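Local coordinates for protein intracellular serine protease (Bacillus licheniformis, PDB 4ZOQ) that is probably a serine-type endopeptidase of the subtilisin-like S8 family, a lanthipeptide protease represented here by its N-terminal prodomain, at residues S42-T47 against A74-K79. Residues are numbered along the deposited sequence; the frame is centred on the assembly and turned at random.
Sequences SKLLDT and APFTKK
Phe76 reaches from helix 70-80 to the flank of helix 41-49, where Thr47 and Leu44 both meet the edge of its ring, near the ring plane. The first torsion of Phe76 (chi1 160°, CG opposite the backbone N) swings the phenyl group across to the neighbouring helix; the local axes come within 10.6 Å of each other and run roughly antiparallel, at 144°. The tight part lies here: Thr47 CG2 is 3.4 Å from Phe76 CD1, and Leu44 CD1 sits 3.7 Å from Phe76 CZ. On the sheet side Leu33 of strand 31-35 touches both Phe76 and Leu44; Leu80, farther along helix 70-80, touches Leu44 and Thr47. Toward solvent the contact thins. Lys79 is exposed; its backbone C comes 4.4 Å from Thr47 CG2, and its NZ has a long, weak ion pair with Glu82. Thr47 divides its two branches: CG2 faces the aromatic edge, and OG1 turns back to Lys43 O of its own helix, 3.1 Å away with a C=O...O angle of 169°. With the hydroxyl thus engaged, apolar packing joins the two helices on one face of the antiparallel sheet, in a ferredoxin-like beta-alpha-beta-beta-alpha-beta layout, as in other subtilase prodomains.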
ATOM      1  N   SER A  42     -23.506 -17.723  -8.754  1.00 67.84           N
ATOM      2  CA  SER A  42     -24.582 -18.606  -8.290  1.00 65.17           C
ATOM      3  C   SER A  42     -24.458 -20.044  -8.792  1.00 55.27           C
ATOM      4  O   SER A  42     -24.759 -20.966  -8.054  1.00 57.11           O
ATOM      5  CB  SER A  42     -25.942 -18.030  -8.705  1.00 64.02           C
ATOM      6  OG  SER A  42     -25.981 -17.814 -10.106  1.00 64.78           O
ATOM      7  N   LYS A  43     -23.955 -20.251 -10.002  1.00 58.08           N
ATOM      8  CA  LYS A  43     -23.979 -21.587 -10.572  1.00 56.58           C
ATOM      9  C   LYS A  43     -22.720 -22.266 -10.066  1.00 59.58           C
ATOM     10  O   LYS A  43     -22.608 -23.495 -10.059  1.00 58.17           O
ATOM     11  CB  LYS A  43     -23.946 -21.531 -12.107  1.00 55.52           C
ATOM     12  CG  LYS A  43     -25.144 -20.859 -12.732  1.00 62.36           C
ATOM     13  CD  LYS A  43     -25.162 -20.956 -14.255  1.00 61.11           C
ATOM     14  CE  LYS A  43     -26.495 -20.431 -14.790  1.00 61.39           C
ATOM     15  NZ  LYS A  43     -26.608 -20.475 -16.275  1.00 64.72           N
ATOM     16  N   LEU A  44     -21.815 -21.440  -9.547  1.00 60.21           N
ATOM     17  CA  LEU A  44     -20.575 -21.906  -8.953  1.00 55.10           C
ATOM     18  C   LEU A  44     -20.790 -22.418  -7.552  1.00 53.79           C
ATOM     19  O   LEU A  44     -20.262 -23.464  -7.179  1.00 55.04           O
ATOM     20  CB  LEU A  44     -19.568 -20.753  -8.925  1.00 50.82           C
ATOM     21  CG  LEU A  44     -18.286 -20.902  -8.108  1.00 47.90           C
ATOM     22  CD1 LEU A  44     -17.398 -21.999  -8.619  1.00 49.98           C
ATOM     23  CD2 LEU A  44     -17.550 -19.589  -8.065  1.00 58.53           C
ATOM     24  N   LEU A  45     -21.616 -21.704  -6.797  1.00 56.48           N
ATOM     25  CA  LEU A  45     -21.890 -22.056  -5.409  1.00 53.73           C
ATOM     26  C   LEU A  45     -22.815 -23.251  -5.290  1.00 56.84           C
ATOM     27  O   LEU A  45     -22.872 -23.870  -4.233  1.00 60.29           O
ATOM     28  CB  LEU A  45     -22.489 -20.871  -4.655  1.00 52.31           C
ATOM     29  CG  LEU A  45     -21.581 -19.667  -4.464  1.00 53.82           C
ATOM     30  CD1 LEU A  45     -22.341 -18.520  -3.847  1.00 51.75           C
ATOM     31  CD2 LEU A  45     -20.414 -20.072  -3.578  1.00 53.06           C
ATOM     32  N   ASP A  46     -23.507 -23.594  -6.381  1.00 57.45           N
ATOM     33  CA  ASP A  46     -24.393 -24.760  -6.385  1.00 55.58           C
ATOM     34  C   ASP A  46     -23.647 -26.010  -6.778  1.00 54.13           C
ATOM     35  O   ASP A  46     -23.930 -27.068  -6.245  1.00 60.60           O
ATOM     36  CB  ASP A  46     -25.583 -24.559  -7.335  1.00 54.44           C
ATOM     37  CG  ASP A  46     -26.554 -23.457  -6.882  1.00 60.85           C
ATOM     38  OD1 ASP A  46     -26.581 -23.067  -5.679  1.00 50.25           O
ATOM     39  OD2 ASP A  46     -27.306 -22.980  -7.764  1.00 62.47           O
ATOM     40  N   THR A  47     -22.724 -25.910  -7.726  1.00 56.28           N
ATOM     41  CA  THR A  47     -21.848 -27.036  -8.010  1.00 54.62           C
ATOM     42  C   THR A  47     -20.939 -27.347  -6.798  1.00 57.12           C
ATOM     43  O   THR A  47     -20.609 -28.499  -6.523  1.00 52.86           O
ATOM     44  CB  THR A  47     -20.987 -26.777  -9.238  1.00 59.43           C
ATOM     45  OG1 THR A  47     -21.829 -26.464 -10.355  1.00 55.98           O
ATOM     46  CG2 THR A  47     -20.159 -28.004  -9.561  1.00 58.30           C
ATOM     47  N   ALA A  74     -11.250 -32.243  -8.472  1.00 61.70           N
ATOM     48  CA  ALA A  74     -11.234 -32.551  -9.910  1.00 62.48           C
ATOM     49  C   ALA A  74     -12.619 -32.785 -10.549  1.00 63.43           C
ATOM     50  O   ALA A  74     -12.887 -32.230 -11.620  1.00 62.52           O
ATOM     51  CB  ALA A  74     -10.319 -33.755 -10.187  1.00 60.35           C
ATOM     52  N   PRO A  75     -13.508 -33.584  -9.904  1.00 64.24           N
ATOM     53  CA  PRO A  75     -14.871 -33.711 -10.453  1.00 66.41           C
ATOM     54  C   PRO A  75     -15.690 -32.436 -10.318  1.00 63.87           C
ATOM     55  O   PRO A  75     -16.612 -32.201 -11.111  1.00 55.80           O
ATOM     56  CB  PRO A  75     -15.521 -34.796  -9.590  1.00 64.51           C
ATOM     57  CG  PRO A  75     -14.468 -35.357  -8.752  1.00 63.46           C
ATOM     58  CD  PRO A  75     -13.289 -34.481  -8.760  1.00 60.03           C
ATOM     59  N   PHE A  76     -15.310 -31.591  -9.362  1.00 68.94           N
ATOM     60  CA  PHE A  76     -16.004 -30.331  -9.173  1.00 61.01           C
ATOM     61  C   PHE A  76     -15.597 -29.419 -10.293  1.00 58.51           C
ATOM     62  O   PHE A  76     -16.434 -28.759 -10.891  1.00 62.18           O
ATOM     63  CB  PHE A  76     -15.633 -29.707  -7.829  1.00 62.46           C
ATOM     64  CG  PHE A  76     -15.916 -28.230  -7.753  1.00 60.07           C
ATOM     65  CD1 PHE A  76     -17.198 -27.733  -7.915  1.00 58.13           C
ATOM     66  CD2 PHE A  76     -14.873 -27.334  -7.571  1.00 57.09           C
ATOM     67  CE1 PHE A  76     -17.447 -26.366  -7.862  1.00 59.50           C
ATOM     68  CE2 PHE A  76     -15.106 -25.975  -7.518  1.00 56.04           C
ATOM     69  CZ  PHE A  76     -16.401 -25.484  -7.663  1.00 59.98           C
ATOM     70  N   THR A  77     -14.315 -29.453 -10.623  1.00 59.08           N
ATOM     71  CA  THR A  77     -13.798 -28.686 -11.740  1.00 62.86           C
ATOM     72  C   THR A  77     -14.351 -29.186 -13.046  1.00 62.84           C
ATOM     73  O   THR A  77     -14.606 -28.403 -13.960  1.00 66.50           O
ATOM     74  CB  THR A  77     -12.266 -28.735 -11.824  1.00 63.57           C
ATOM     75  OG1 THR A  77     -11.708 -28.366 -10.560  1.00 66.21           O
ATOM     76  CG2 THR A  77     -11.773 -27.751 -12.887  1.00 59.04           C
ATOM     77  N   LYS A  78     -14.606 -30.489 -13.102  1.00 66.56           N
ATOM     78  CA  LYS A  78     -15.030 -31.104 -14.348  1.00 67.45           C
ATOM     79  C   LYS A  78     -16.519 -30.970 -14.636  1.00 67.76           C
ATOM     80  O   LYS A  78     -16.897 -30.962 -15.808  1.00 68.72           O
ATOM     81  CB  LYS A  78     -14.668 -32.594 -14.312  1.00 66.55           C
ATOM     82  CG  LYS A  78     -15.121 -33.422 -15.514  1.00 71.10           C
ATOM     83  CD  LYS A  78     -14.645 -34.865 -15.351  1.00 69.86           C
ATOM     84  CE  LYS A  78     -15.205 -35.769 -16.435  1.00 67.00           C
ATOM     85  NZ  LYS A  78     -14.172 -36.116 -17.460  1.00 68.87           N
ATOM     86  N   LYS A  79     -17.348 -30.758 -13.607  1.00 64.04           N
ATOM     87  CA  LYS A  79     -18.773 -30.520 -13.862  1.00 69.74           C
ATOM     88  C   LYS A  79     -19.124 -29.057 -13.735  1.00 69.97           C
ATOM     89  O   LYS A  79     -20.200 -28.625 -14.173  1.00 71.68           O
ATOM     90  CB  LYS A  79     -19.681 -31.360 -12.935  1.00 69.79           C
ATOM     91  CG  LYS A  79     -21.158 -31.359 -13.397  1.00 74.11           C
ATOM     92  CD  LYS A  79     -21.975 -32.649 -13.179  1.00 80.86           C
ATOM     93  CE  LYS A  79     -21.878 -33.572 -14.420  1.00 79.78           C
ATOM     94  NZ  LYS A  79     -23.029 -34.523 -14.627  1.00 70.93           N
TER